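Local coordinates for protein phosphodiesterase (PDB 4G75) that is a colicin M-like bacteriocin that probably kills related bacteria by hydrolysing a peptidoglycan lipid precursor, using a bound magnesium ion, at residues 12-17 with 42-47; 20-25 with 37-42; 48-53 with 105-110; 55-60 with 73-78; 93-98 with 111-116. All blocks are in the same frame, centred on the assembly; numbering follows the deposited sequence.

Overall arrangement
From the N terminus, interaction 1 brings the loop 12-17 onto the later turns of helix 34-49 and closes the first loop; interaction 2 lies within that loop, folding helix 18-24 back on the same helix, and Lys42 belongs to both. Interaction 3 joins the end of helix 34-49 to the start of helix 106-113. Within the span it encloses, interaction 4 sets the loop 73-78 against helix 55-65. Interaction 5 pairs helix 81-102 with the end of helix 106-113 and crosses interaction 3 along the chain. Together the five tie together the helices and loops of the N-terminal, helical part of the chain, with helix 34-49 carrying three of them.

Interaction 1: 12-17 with 42-47; sequences AGQGDF and KGQRDV. With EDO (1,2-ethanediol), chain I.
Gln14, at the start of a short 3-10 turn, comes up against Gly43 of helix 34-49 with CA atoms 4.4 Å apart, while Ala12 faces Val47 one turn further along. Phe17 makes the main apolar contact. Its CG stands anti to the carbonyl carbon (chi1 -56°), and the ring presents one face to Asp46, whose CB lies 3.4 Å from the ring centroid and almost exactly on its normal, a CH-pi contact. Asp16 CB lies over the rim of the opposite face. Val47 reaches the loop with CG2, which is 3.5 Å from Gly13 C and also touches CE1 of Phe17. Gly43 has no side chain, and CG of Gln14 packs on its backbone. The two glutamine side chains then cross, their amide planes 79° apart, with Gln14 CG 3.4 Å from Gln44 OE1. No direct hydrogen bond joins the segments; small molecules bridge them instead. A water accepts from Gln14 NE2 and from Gln44 N, and a 1,2-ethanediol, probably from the crystallisation liquor, gives O1 to Gln14 OE1 and O2 to Gln44 OE1. The loop holds its own shape through Gly13 N, which donates to Asp16 OD2 at 2.9 Å. The contact is plain packing of an N-terminal loop on a helix, away from the magnesium site. Helix 106-113 lies beside it, with Asn111 on Phe17 and Met110 on Asp46, and on another side of helix 34-49 Arg45 packs on helix 55-65 and bridges to Glu84 and Asp88 of helix 81-102.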
# COMPACT_ATOMS: atom_id res chain seq x y z
N ALA A 12 11.38 -5.93 15.77
CA ALA A 12 11.30 -4.56 16.26
C ALA A 12 10.61 -4.45 17.61
O ALA A 12 9.76 -5.27 17.96
CB ALA A 12 10.60 -3.67 15.24
N GLY A 13 10.98 -3.42 18.36
CA GLY A 13 10.38 -3.14 19.65
C GLY A 13 10.11 -1.66 19.82
O GLY A 13 10.57 -0.85 19.02
N GLN A 14 9.35 -1.31 20.85
CA GLN A 14 8.98 0.08 21.10
C GLN A 14 10.19 1.00 21.09
O GLN A 14 10.13 2.12 20.58
CB GLN A 14 8.27 0.20 22.45
CG GLN A 14 6.87 -0.38 22.47
CD GLN A 14 6.42 -0.73 23.88
OE1 GLN A 14 7.04 -1.56 24.56
NE2 GLN A 14 5.34 -0.10 24.34
N GLY A 15 11.29 0.53 21.68
CA GLY A 15 12.50 1.31 21.82
C GLY A 15 13.21 1.62 20.52
O GLY A 15 14.15 2.41 20.50
N ASP A 16 12.77 1.01 19.42
CA ASP A 16 13.33 1.34 18.11
C ASP A 16 12.81 2.67 17.58
O ASP A 16 13.36 3.23 16.63
CB ASP A 16 13.02 0.24 17.10
CG ASP A 16 13.87 -0.99 17.31
OD1 ASP A 16 15.10 -0.83 17.50
OD2 ASP A 16 13.32 -2.11 17.28
N PHE A 17 11.75 3.18 18.20
CA PHE A 17 11.05 4.33 17.64
C PHE A 17 11.22 5.61 18.45
O PHE A 17 10.89 5.66 19.62
CB PHE A 17 9.59 3.97 17.40
CG PHE A 17 9.44 2.77 16.52
CD1 PHE A 17 9.20 1.52 17.07
CD2 PHE A 17 9.60 2.88 15.15
CE1 PHE A 17 9.10 0.40 16.25
CE2 PHE A 17 9.51 1.78 14.34
CZ PHE A 17 9.26 0.53 14.89
N LYS A 42 2.60 5.58 20.20
CA LYS A 42 3.16 5.41 18.85
C LYS A 42 4.09 4.21 18.75
O LYS A 42 4.20 3.58 17.69
CB LYS A 42 3.88 6.69 18.40
CG LYS A 42 2.97 7.92 18.35
CD LYS A 42 3.69 9.16 17.82
CE LYS A 42 2.86 10.43 18.09
NZ LYS A 42 1.54 10.40 17.36
N GLY A 43 4.76 3.88 19.86
CA GLY A 43 5.73 2.80 19.86
C GLY A 43 5.15 1.45 19.46
O GLY A 43 5.64 0.80 18.54
N GLN A 44 4.09 1.02 20.15
CA GLN A 44 3.51 -0.28 19.84
C GLN A 44 2.83 -0.31 18.48
O GLN A 44 2.86 -1.32 17.78
CB GLN A 44 2.55 -0.75 20.94
CG GLN A 44 2.26 -2.24 20.86
CD GLN A 44 3.53 -3.09 20.90
OE1 GLN A 44 4.54 -2.69 21.48
NE2 GLN A 44 3.47 -4.27 20.29
N ARG A 45 2.22 0.81 18.08
CA ARG A 45 1.64 0.86 16.75
C ARG A 45 2.73 0.74 15.70
O ARG A 45 2.59 0.02 14.72
CB ARG A 45 0.80 2.12 16.54
CG ARG A 45 -0.43 2.23 17.46
CD ARG A 45 -1.47 3.20 16.88
NE ARG A 45 -0.90 4.53 16.68
CZ ARG A 45 -0.82 5.45 17.63
NH1 ARG A 45 -1.27 5.20 18.85
NH2 ARG A 45 -0.27 6.63 17.36
N ASP A 46 3.84 1.45 15.91
CA ASP A 46 4.95 1.39 14.96
C ASP A 46 5.51 -0.02 14.82
O ASP A 46 5.90 -0.45 13.73
CB ASP A 46 6.07 2.35 15.38
CG ASP A 46 5.72 3.80 15.14
OD1 ASP A 46 4.71 4.07 14.46
OD2 ASP A 46 6.47 4.67 15.64
N VAL A 47 5.56 -0.75 15.93
CA VAL A 47 6.02 -2.13 15.91
C VAL A 47 5.16 -2.95 14.94
O VAL A 47 5.67 -3.76 14.17
CB VAL A 47 5.98 -2.77 17.32
CG1 VAL A 47 6.10 -4.30 17.23
CG2 VAL A 47 7.11 -2.20 18.18
C1 EDO I . 8.31 -3.94 23.03
O1 EDO I . 9.24 -2.88 23.30
C2 EDO I . 7.63 -3.67 21.69
O2 EDO I . 6.62 -4.65 21.44
O HOH W 1 3.72 1.76 22.93

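Interaction 2: 20-25 with 37-42; sequences YNYGNN and VGYISK
Ile40 reaches from helix 34-49 to Gly23 and Asn24, where helix 18-24 passes at 7.1 Å between the axes of the short segments, their directions 140° apart. Starting at CB, Ile40 sends CG2 toward Tyr20, 4.1 Å from CE1, while CG1, anti to the carbonyl carbon (chi1 -71°), lies against Gly23 C. Its tip, CD1, does most of the touching: Asn24 N is 3.4 Å away, Asn24 CB 3.7 Å, and Tyr20 CE1 3.9 Å. The carbonyl oxygen of Ile40 also meets Tyr20, at the ring edge near CD1. Gly23, without a side chain, lets Tyr39 CB come to 3.6 Å from its CA. Further out, Tyr22 points an edge at the face of Tyr39 in an edge-to-face pair, CD2 standing 3.6 Å above the ring plane and over its centre, the planes inclined at 51°. The contact packs two consecutive helices, roughly antiparallel, near the surface. Tyr39 also meets the ring of Tyr118, and through Ser41 on Glu84 and Lys42 on Trp87, helix 34-49 packs on helix 81-102.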
# COMPACT_ATOMS: atom_id res chain seq x y z
N TYR A 20 8.34 7.07 20.63
CA TYR A 20 8.17 6.33 21.87
C TYR A 20 9.24 6.74 22.87
O TYR A 20 8.93 7.02 24.03
CB TYR A 20 8.21 4.82 21.61
CG TYR A 20 8.34 4.01 22.87
CD1 TYR A 20 7.21 3.60 23.57
CD2 TYR A 20 9.59 3.68 23.37
CE1 TYR A 20 7.33 2.86 24.73
CE2 TYR A 20 9.72 2.94 24.54
CZ TYR A 20 8.59 2.54 25.21
OH TYR A 20 8.73 1.82 26.37
N ASN A 21 10.49 6.79 22.42
CA ASN A 21 11.59 7.18 23.31
C ASN A 21 11.40 8.58 23.87
O ASN A 21 11.76 8.85 25.02
CB ASN A 21 12.94 7.06 22.60
CG ASN A 21 13.25 5.64 22.20
OD1 ASN A 21 12.86 4.69 22.88
ND2 ASN A 21 13.95 5.47 21.08
N TYR A 22 10.84 9.48 23.07
CA TYR A 22 10.55 10.83 23.53
C TYR A 22 9.49 10.81 24.64
O TYR A 22 9.59 11.52 25.65
CB TYR A 22 10.08 11.71 22.37
CG TYR A 22 9.92 13.16 22.77
CD1 TYR A 22 11.01 14.01 22.83
CD2 TYR A 22 8.67 13.66 23.12
CE1 TYR A 22 10.87 15.34 23.20
CE2 TYR A 22 8.52 14.99 23.50
CZ TYR A 22 9.63 15.82 23.54
OH TYR A 22 9.48 17.13 23.92
N GLY A 23 8.47 9.98 24.44
CA GLY A 23 7.45 9.79 25.44
C GLY A 23 7.97 9.14 26.71
O GLY A 23 7.51 9.46 27.80
N ASN A 24 8.94 8.24 26.56
CA ASN A 24 9.43 7.45 27.70
C ASN A 24 10.60 8.09 28.44
O ASN A 24 11.08 7.55 29.44
CB ASN A 24 9.79 6.02 27.28
CG ASN A 24 9.92 5.09 28.46
OD1 ASN A 24 9.05 5.05 29.33
ND2 ASN A 24 11.01 4.32 28.51
N ASN A 25 11.05 9.24 27.96
CA ASN A 25 12.09 10.00 28.64
C ASN A 25 11.48 10.97 29.64
O ASN A 25 11.01 12.04 29.28
CB ASN A 25 12.95 10.75 27.62
CG ASN A 25 14.00 11.64 28.27
OD1 ASN A 25 14.12 11.67 29.50
ND2 ASN A 25 14.76 12.36 27.46
N VAL A 37 1.26 10.32 26.87
CA VAL A 37 0.66 9.01 26.62
C VAL A 37 0.57 8.79 25.11
O VAL A 37 0.83 7.69 24.62
CB VAL A 37 -0.74 8.92 27.25
CG1 VAL A 37 -1.38 7.57 26.93
CG2 VAL A 37 -0.67 9.13 28.76
N GLY A 38 0.24 9.86 24.39
CA GLY A 38 0.16 9.80 22.93
C GLY A 38 1.50 9.40 22.31
O GLY A 38 1.55 8.55 21.43
N TYR A 39 2.58 10.02 22.78
CA TYR A 39 3.91 9.65 22.29
C TYR A 39 4.22 8.19 22.56
O TYR A 39 4.72 7.48 21.68
CB TYR A 39 4.99 10.52 22.92
CG TYR A 39 5.22 11.81 22.18
CD1 TYR A 39 6.02 11.84 21.04
CD2 TYR A 39 4.66 13.00 22.62
CE1 TYR A 39 6.24 13.02 20.36
CE2 TYR A 39 4.88 14.19 21.95
CZ TYR A 39 5.67 14.19 20.82
OH TYR A 39 5.89 15.36 20.13
N ILE A 40 3.96 7.74 23.79
CA ILE A 40 4.20 6.35 24.14
C ILE A 40 3.42 5.43 23.22
O ILE A 40 3.95 4.40 22.77
CB ILE A 40 3.80 6.05 25.60
CG1 ILE A 40 4.78 6.72 26.56
CG2 ILE A 40 3.75 4.54 25.84
CD1 ILE A 40 6.20 6.18 26.46
N SER A 41 2.17 5.78 22.93
CA SER A 41 1.30 4.90 22.17
C SER A 41 1.83 4.64 20.75
O SER A 41 1.55 3.60 20.16
CB SER A 41 -0.14 5.43 22.13
OG SER A 41 -0.27 6.56 21.27
N LYS A 42 2.60 5.58 20.20
CA LYS A 42 3.16 5.41 18.85
C LYS A 42 4.09 4.21 18.75
O LYS A 42 4.20 3.58 17.69
CB LYS A 42 3.88 6.69 18.40
CG LYS A 42 2.97 7.92 18.35
CD LYS A 42 3.69 9.16 17.82
CE LYS A 42 2.86 10.43 18.09
NZ LYS A 42 1.54 10.40 17.36

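Interaction 3: 48-53 with 105-110; sequences AYVNGD and DRITAM. With EDO (1,2-ethanediol), chain H.
Arg106 reaches across to the end of helix 34-49 and brings CD and NH1 up to the carbonyl oxygen of Val50: CD is 3.1 Å from Val50 O, and NH1 gives that oxygen a weak hydrogen bond of the same length, bent to 133°. The chain is extended from CG to NE, and its root packs too, with CB 4.2 Å from CB of Val50. Two apolar pairs flank this. CG1 of Val50 rests on CG1 of Ile107, and the selenomethionine Met110, bent at chi2 and chi3, brings CE to 3.9 Å from CD2 of Tyr49.

In the next shell, Arg106 NE forms a salt bridge with Asp4 and NH1 donates to Thr8 O, so the guanidinium is held by the N-terminal segment as well. Asn51 OD1 accepts from Ile10 N, and Tyr49 OH is bonded to Asp88. Each segment carries a helix end: a Schellman motif with Gly52 at C-prime, where Asp53 N meets Ala48 O at 3.0 Å, and an N-cap at Asp105, whose OD2 accepts from Thr108 N at 3.1 Å. The buried contact thus joins the finish of helix 34-49 to the start of helix 106-113, with helix 81-102 packing on both through Leu92 and helix 55-65 on Tyr49.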
# COMPACT_ATOMS: atom_id res chain seq x y z
N ALA A 48 3.86 -2.72 14.99
CA ALA A 48 2.96 -3.39 14.07
C ALA A 48 3.20 -2.91 12.64
O ALA A 48 3.32 -3.72 11.73
CB ALA A 48 1.50 -3.16 14.48
N TYR A 49 3.30 -1.60 12.46
CA TYR A 49 3.43 -1.03 11.12
C TYR A 49 4.66 -1.54 10.36
O TYR A 49 4.57 -1.82 9.15
CB TYR A 49 3.44 0.51 11.15
CG TYR A 49 2.12 1.16 11.55
CD1 TYR A 49 0.92 0.76 10.98
CD2 TYR A 49 2.10 2.21 12.47
CE1 TYR A 49 -0.27 1.36 11.31
CE2 TYR A 49 0.91 2.83 12.82
CZ TYR A 49 -0.27 2.40 12.24
OH TYR A 49 -1.46 2.99 12.58
N VAL A 50 5.79 -1.68 11.05
CA VAL A 50 7.01 -2.07 10.35
C VAL A 50 6.94 -3.50 9.79
O VAL A 50 7.77 -3.88 8.98
CB VAL A 50 8.30 -1.90 11.19
CG1 VAL A 50 8.51 -0.43 11.56
CG2 VAL A 50 8.28 -2.79 12.44
N ASN A 51 5.95 -4.27 10.21
CA ASN A 51 5.71 -5.58 9.59
C ASN A 51 4.38 -5.66 8.83
O ASN A 51 3.88 -6.74 8.53
CB ASN A 51 5.85 -6.72 10.60
CG ASN A 51 7.29 -7.08 10.87
OD1 ASN A 51 8.09 -7.22 9.95
ND2 ASN A 51 7.64 -7.22 12.15
N GLY A 52 3.83 -4.49 8.51
CA GLY A 52 2.64 -4.40 7.68
C GLY A 52 1.33 -4.73 8.37
O GLY A 52 0.30 -4.86 7.72
N ASP A 53 1.37 -4.86 9.69
CA ASP A 53 0.17 -5.16 10.47
C ASP A 53 -0.57 -3.86 10.74
O ASP A 53 -0.61 -3.39 11.87
CB ASP A 53 0.60 -5.83 11.79
CG ASP A 53 -0.55 -6.49 12.53
OD1 ASP A 53 -1.52 -6.93 11.87
OD2 ASP A 53 -0.48 -6.57 13.77
N ASP A 105 15.42 2.07 5.39
CA ASP A 105 14.90 0.84 5.98
C ASP A 105 13.64 1.22 6.74
O ASP A 105 13.37 2.40 6.94
CB ASP A 105 15.92 0.22 6.93
CG ASP A 105 16.23 1.12 8.12
OD1 ASP A 105 17.09 2.02 7.99
OD2 ASP A 105 15.62 0.93 9.19
N ARG A 106 12.87 0.23 7.18
CA ARG A 106 11.54 0.50 7.72
C ARG A 106 11.56 1.39 8.95
O ARG A 106 10.81 2.37 9.04
CB ARG A 106 10.84 -0.82 8.05
CG ARG A 106 10.56 -1.65 6.81
CD ARG A 106 10.11 -3.05 7.16
NE ARG A 106 10.09 -3.92 5.98
CZ ARG A 106 9.77 -5.21 6.02
NH1 ARG A 106 9.41 -5.76 7.17
NH2 ARG A 106 9.80 -5.94 4.91
N ILE A 107 12.43 1.04 9.89
CA ILE A 107 12.50 1.78 11.14
C ILE A 107 12.97 3.21 10.90
O ILE A 107 12.36 4.16 11.39
CB ILE A 107 13.38 1.04 12.17
CG1 ILE A 107 12.70 -0.28 12.56
CG2 ILE A 107 13.64 1.92 13.40
CD1 ILE A 107 13.56 -1.22 13.38
N THR A 108 14.03 3.37 10.11
CA THR A 108 14.51 4.71 9.79
C THR A 108 13.43 5.53 9.09
O THR A 108 13.25 6.71 9.37
CB THR A 108 15.77 4.66 8.91
OG1 THR A 108 16.83 4.00 9.61
CG2 THR A 108 16.21 6.07 8.54
N ALA A 109 12.71 4.90 8.17
CA ALA A 109 11.67 5.58 7.42
C ALA A 109 10.61 6.14 8.37
O ALA A 109 10.18 7.27 8.22
CB ALA A 109 11.04 4.64 6.40
N MSE A 110 10.21 5.34 9.36
CA MSE A 110 9.19 5.79 10.30
C MSE A 110 9.73 6.86 11.25
O MSE A 110 9.05 7.84 11.53
CB MSE A 110 8.63 4.62 11.11
CG MSE A 110 7.60 5.04 12.13
SE MSE A 110 5.99 5.79 11.29
CE MSE A 110 5.15 4.08 10.88
C1 EDO H . 6.16 -9.67 5.70
O1 EDO H . 5.07 -10.38 5.12
C2 EDO H . 5.64 -8.68 6.74
O2 EDO H . 4.94 -9.40 7.76

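Interaction 4: 55-60 with 73-78; sequences EKPLLA and YGYPSL
Lys56 and Tyr73 meet at about a right angle, the aliphatic part of the lysine lying across one face of the ring. CG is the knuckle: it stands 3.6 Å from the ring centroid, 11° off the normal, in a CH-pi contact. CB and CD flank it, near CG and CD1 of the ring, and CE passes beyond the rim near CD1, the chain being extended beyond CG (chi2 172°); NZ goes on to a salt bridge with Glu253. Leu59 CB abuts the ring edge, 3.9 Å from CE2 of Tyr73. The ring thus lies in the angle between Lys56, under one face, and Leu59, at its edge, on the first turns of helix 55-65.

Tyr75, two residues after Tyr73, fits against the same helix. Its ring slants over the stretch from Pro57 to Ala60: CB of Ala60 is the bump beside CD2, at 3.9 Å, CE2 lies 3.8 Å from Pro57 CA, and the hydroxyl meets the proline ring with OH 3.5 Å from CG. Tyr73 and Gly74 both have positive phi, which turns the chain between the rings, and both tyrosines direct CB toward the helix. No hydrogen bond crosses; the contact is apolar and CH-pi packing. It sets the loop after helix 55-65 back on that helix. Helix 34-49 closes in on Tyr75 and Pro57 with Ala48 and Tyr49, and helix 255-264 touches Leu59.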
# COMPACT_ATOMS: atom_id res chain seq x y z
N GLU A 55 -3.89 -2.69 9.79
CA GLU A 55 -5.33 -2.60 10.00
C GLU A 55 -5.66 -2.53 11.49
O GLU A 55 -6.44 -1.68 11.92
CB GLU A 55 -6.04 -3.81 9.39
CG GLU A 55 -5.89 -3.93 7.87
CD GLU A 55 -4.78 -4.87 7.47
OE1 GLU A 55 -3.77 -4.98 8.21
OE2 GLU A 55 -4.91 -5.52 6.42
N LYS A 56 -5.06 -3.41 12.28
CA LYS A 56 -5.40 -3.49 13.69
C LYS A 56 -5.12 -2.22 14.49
O LYS A 56 -5.99 -1.74 15.21
CB LYS A 56 -4.77 -4.73 14.33
CG LYS A 56 -5.41 -6.04 13.87
CD LYS A 56 -4.62 -7.24 14.38
CE LYS A 56 -5.22 -8.55 13.90
NZ LYS A 56 -4.52 -9.71 14.50
N PRO A 57 -3.92 -1.63 14.34
CA PRO A 57 -3.67 -0.40 15.10
C PRO A 57 -4.65 0.72 14.75
O PRO A 57 -5.12 1.42 15.65
CB PRO A 57 -2.25 0.01 14.69
CG PRO A 57 -1.66 -1.17 13.99
CD PRO A 57 -2.76 -2.05 13.53
N LEU A 58 -4.97 0.88 13.47
CA LEU A 58 -5.90 1.93 13.06
C LEU A 58 -7.32 1.62 13.52
O LEU A 58 -8.04 2.51 13.96
CB LEU A 58 -5.86 2.14 11.55
CG LEU A 58 -4.60 2.80 11.00
CD1 LEU A 58 -4.68 2.87 9.48
CD2 LEU A 58 -4.43 4.19 11.59
N LEU A 59 -7.71 0.35 13.42
CA LEU A 59 -9.05 -0.04 13.84
C LEU A 59 -9.25 0.16 15.33
O LEU A 59 -10.32 0.56 15.78
CB LEU A 59 -9.33 -1.50 13.44
CG LEU A 59 -9.66 -1.70 11.97
CD1 LEU A 59 -9.66 -3.18 11.64
CD2 LEU A 59 -11.00 -1.06 11.61
N ALA A 60 -8.21 -0.12 16.11
CA ALA A 60 -8.32 0.05 17.55
C ALA A 60 -8.55 1.52 17.90
O ALA A 60 -9.36 1.83 18.77
CB ALA A 60 -7.07 -0.48 18.24
N TYR A 73 -7.82 -4.96 19.90
CA TYR A 73 -6.66 -5.73 19.44
C TYR A 73 -5.45 -5.64 20.37
O TYR A 73 -4.30 -5.71 19.92
CB TYR A 73 -6.28 -5.31 18.01
CG TYR A 73 -7.34 -5.62 16.98
CD1 TYR A 73 -7.64 -6.94 16.63
CD2 TYR A 73 -8.05 -4.61 16.35
CE1 TYR A 73 -8.61 -7.22 15.69
CE2 TYR A 73 -9.03 -4.88 15.42
CZ TYR A 73 -9.30 -6.19 15.09
OH TYR A 73 -10.27 -6.47 14.15
N GLY A 74 -5.71 -5.50 21.66
CA GLY A 74 -4.64 -5.48 22.64
C GLY A 74 -4.02 -4.12 22.88
O GLY A 74 -3.17 -3.97 23.75
N TYR A 75 -4.43 -3.13 22.10
CA TYR A 75 -3.93 -1.77 22.30
C TYR A 75 -4.60 -1.09 23.50
O TYR A 75 -5.79 -1.30 23.76
CB TYR A 75 -4.09 -0.93 21.03
CG TYR A 75 -3.20 -1.42 19.91
CD1 TYR A 75 -1.87 -1.02 19.83
CD2 TYR A 75 -3.67 -2.31 18.95
CE1 TYR A 75 -1.04 -1.48 18.83
CE2 TYR A 75 -2.85 -2.78 17.94
CZ TYR A 75 -1.53 -2.35 17.89
OH TYR A 75 -0.69 -2.81 16.90
N PRO A 76 -3.84 -0.28 24.23
CA PRO A 76 -4.37 0.48 25.36
C PRO A 76 -5.37 1.54 24.91
O PRO A 76 -5.16 2.19 23.89
CB PRO A 76 -3.13 1.16 25.95
CG PRO A 76 -1.97 0.37 25.43
CD PRO A 76 -2.39 -0.07 24.06
N SER A 77 -6.44 1.73 25.67
CA SER A 77 -7.34 2.85 25.42
C SER A 77 -6.60 4.16 25.69
O SER A 77 -5.82 4.25 26.65
CB SER A 77 -8.61 2.74 26.27
OG SER A 77 -8.32 2.97 27.63
N LEU A 78 -6.85 5.16 24.86
CA LEU A 78 -6.12 6.42 24.90
C LEU A 78 -6.99 7.60 25.28
O LEU A 78 -8.20 7.59 25.08
CB LEU A 78 -5.48 6.71 23.54
CG LEU A 78 -4.52 5.64 22.99
CD1 LEU A 78 -3.93 6.10 21.66
CD2 LEU A 78 -3.41 5.31 23.98

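Interaction 5: 93-98 with 111-116; sequences PQADYN and NRAQNH. With EDO (1,2-ethanediol), chain N.
Ala113 puts CB into the shallow groove of helix 81-102 between Gln94 and Ala95, a helix-helix packing in the helical part of this colicin M-like protein, with CA atoms of Ala95 and Ala113 5.3 Å apart. That methyl is 3.6 Å from Ala95 N and 4.1 Å from Ala95 CB, small residues letting the backbones come near. Gln94 closes the groove from the side: CG is anti to the backbone N (chi1 -178°), which lays it 3.8 Å from Ala113 CB, and the bend at chi2 (71°) turns CD away from Ala113. NE2 donates to Asn98 OD1, one turn on, at 3.1 Å, approaching from above the carbonyl plane while the acceptor lies in the amide plane of Gln94. Asn98, its CG anti to the carbonyl carbon, holds ND2 toward the other helix, and that nitrogen is bonded to Ala109 O. It is thereby held beside Arg112, whose CB it meets at 3.5 Å. The arginine has CG anti to the backbone N, is extended to CD and bends at chi3 (-54°), carrying NE to a salt bridge with Asp104; its guanidinium plane stands nearly upright to the amide of Asn98. After Ala113 the helix stops: Asn115 is the centre of an inverse gamma turn, and Gln114 NE2 and His116 NE2 each donate to Asp91 of helix 81-102, His116 also meeting Trp87 and Tyr118. O2 of a 1,2-ethanediol, probably from the crystallisation liquor, donates to Gln114 O at 2.9 Å.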
# COMPACT_ATOMS: atom_id res chain seq x y z
N PRO A 93 1.89 7.81 5.19
CA PRO A 93 2.30 8.02 3.80
C PRO A 93 3.72 8.57 3.69
O PRO A 93 4.40 8.31 2.69
CB PRO A 93 1.32 9.07 3.28
CG PRO A 93 0.19 9.07 4.22
CD PRO A 93 0.70 8.60 5.55
N GLN A 94 4.15 9.33 4.69
CA GLN A 94 5.50 9.87 4.68
C GLN A 94 6.53 8.77 4.89
O GLN A 94 7.58 8.76 4.25
CB GLN A 94 5.66 10.98 5.73
CG GLN A 94 7.04 11.63 5.72
CD GLN A 94 7.26 12.50 4.49
OE1 GLN A 94 6.53 13.45 4.25
NE2 GLN A 94 8.28 12.15 3.70
N ALA A 95 6.23 7.82 5.77
CA ALA A 95 7.10 6.67 5.99
C ALA A 95 7.25 5.86 4.70
O ALA A 95 8.34 5.44 4.33
CB ALA A 95 6.54 5.79 7.11
N ASP A 96 6.13 5.64 4.02
CA ASP A 96 6.19 4.90 2.77
C ASP A 96 7.07 5.62 1.76
O ASP A 96 7.90 5.00 1.07
CB ASP A 96 4.80 4.67 2.19
CG ASP A 96 4.83 3.69 1.03
OD1 ASP A 96 4.97 2.48 1.31
OD2 ASP A 96 4.74 4.12 -0.13
N TYR A 97 6.88 6.93 1.67
CA TYR A 97 7.62 7.73 0.70
C TYR A 97 9.10 7.80 1.06
O TYR A 97 9.96 7.89 0.17
CB TYR A 97 7.04 9.14 0.58
CG TYR A 97 7.59 9.87 -0.62
CD1 TYR A 97 7.29 9.45 -1.91
CD2 TYR A 97 8.44 10.97 -0.46
CE1 TYR A 97 7.80 10.10 -3.01
CE2 TYR A 97 8.96 11.63 -1.57
CZ TYR A 97 8.63 11.19 -2.84
OH TYR A 97 9.15 11.83 -3.95
N ASN A 98 9.42 7.75 2.35
CA ASN A 98 10.82 7.71 2.75
C ASN A 98 11.50 6.45 2.23
O ASN A 98 12.66 6.48 1.81
CB ASN A 98 10.96 7.80 4.28
CG ASN A 98 10.64 9.19 4.80
OD1 ASN A 98 10.62 10.15 4.03
ND2 ASN A 98 10.40 9.30 6.10
N ASN A 111 10.95 6.69 11.75
CA ASN A 111 11.52 7.70 12.64
C ASN A 111 11.70 9.04 11.94
O ASN A 111 11.46 10.10 12.53
CB ASN A 111 12.83 7.23 13.26
CG ASN A 111 12.62 6.14 14.29
OD1 ASN A 111 11.55 6.05 14.89
ND2 ASN A 111 13.64 5.31 14.50
N ARG A 112 12.10 8.99 10.67
CA ARG A 112 12.23 10.21 9.88
C ARG A 112 10.86 10.87 9.73
O ARG A 112 10.73 12.08 9.91
CB ARG A 112 12.85 9.91 8.51
CG ARG A 112 13.38 11.15 7.79
CD ARG A 112 13.85 10.86 6.37
NE ARG A 112 14.84 9.78 6.30
CZ ARG A 112 16.13 9.91 6.62
NH1 ARG A 112 16.61 11.07 7.07
NH2 ARG A 112 16.94 8.86 6.52
N ALA A 113 9.86 10.07 9.40
CA ALA A 113 8.50 10.56 9.25
C ALA A 113 7.95 11.17 10.54
O ALA A 113 7.15 12.10 10.50
CB ALA A 113 7.56 9.44 8.74
N GLN A 114 8.40 10.66 11.69
CA GLN A 114 7.84 11.11 12.96
C GLN A 114 8.71 12.15 13.65
O GLN A 114 8.45 12.52 14.79
CB GLN A 114 7.55 9.91 13.88
CG GLN A 114 6.51 8.97 13.28
CD GLN A 114 5.95 7.95 14.26
OE1 GLN A 114 6.68 7.26 14.97
NE2 GLN A 114 4.63 7.86 14.30
N ASN A 115 9.73 12.63 12.94
CA ASN A 115 10.60 13.66 13.49
C ASN A 115 9.99 15.05 13.32
O ASN A 115 10.50 15.88 12.56
CB ASN A 115 11.98 13.60 12.84
CG ASN A 115 13.02 14.42 13.57
OD1 ASN A 115 12.78 14.89 14.69
ND2 ASN A 115 14.18 14.61 12.95
N HIS A 116 8.88 15.28 14.00
CA HIS A 116 8.21 16.57 13.96
C HIS A 116 7.41 16.81 15.24
O HIS A 116 7.27 15.90 16.06
CB HIS A 116 7.30 16.68 12.72
CG HIS A 116 6.18 15.68 12.68
ND1 HIS A 116 5.00 15.86 13.38
CD2 HIS A 116 6.04 14.52 12.00
CE1 HIS A 116 4.19 14.85 13.13
NE2 HIS A 116 4.79 14.02 12.30
C1 EDO N . 11.69 13.07 17.32
O1 EDO N . 11.20 14.15 18.12
C2 EDO N . 10.95 11.79 17.70
O2 EDO N . 9.56 11.93 17.39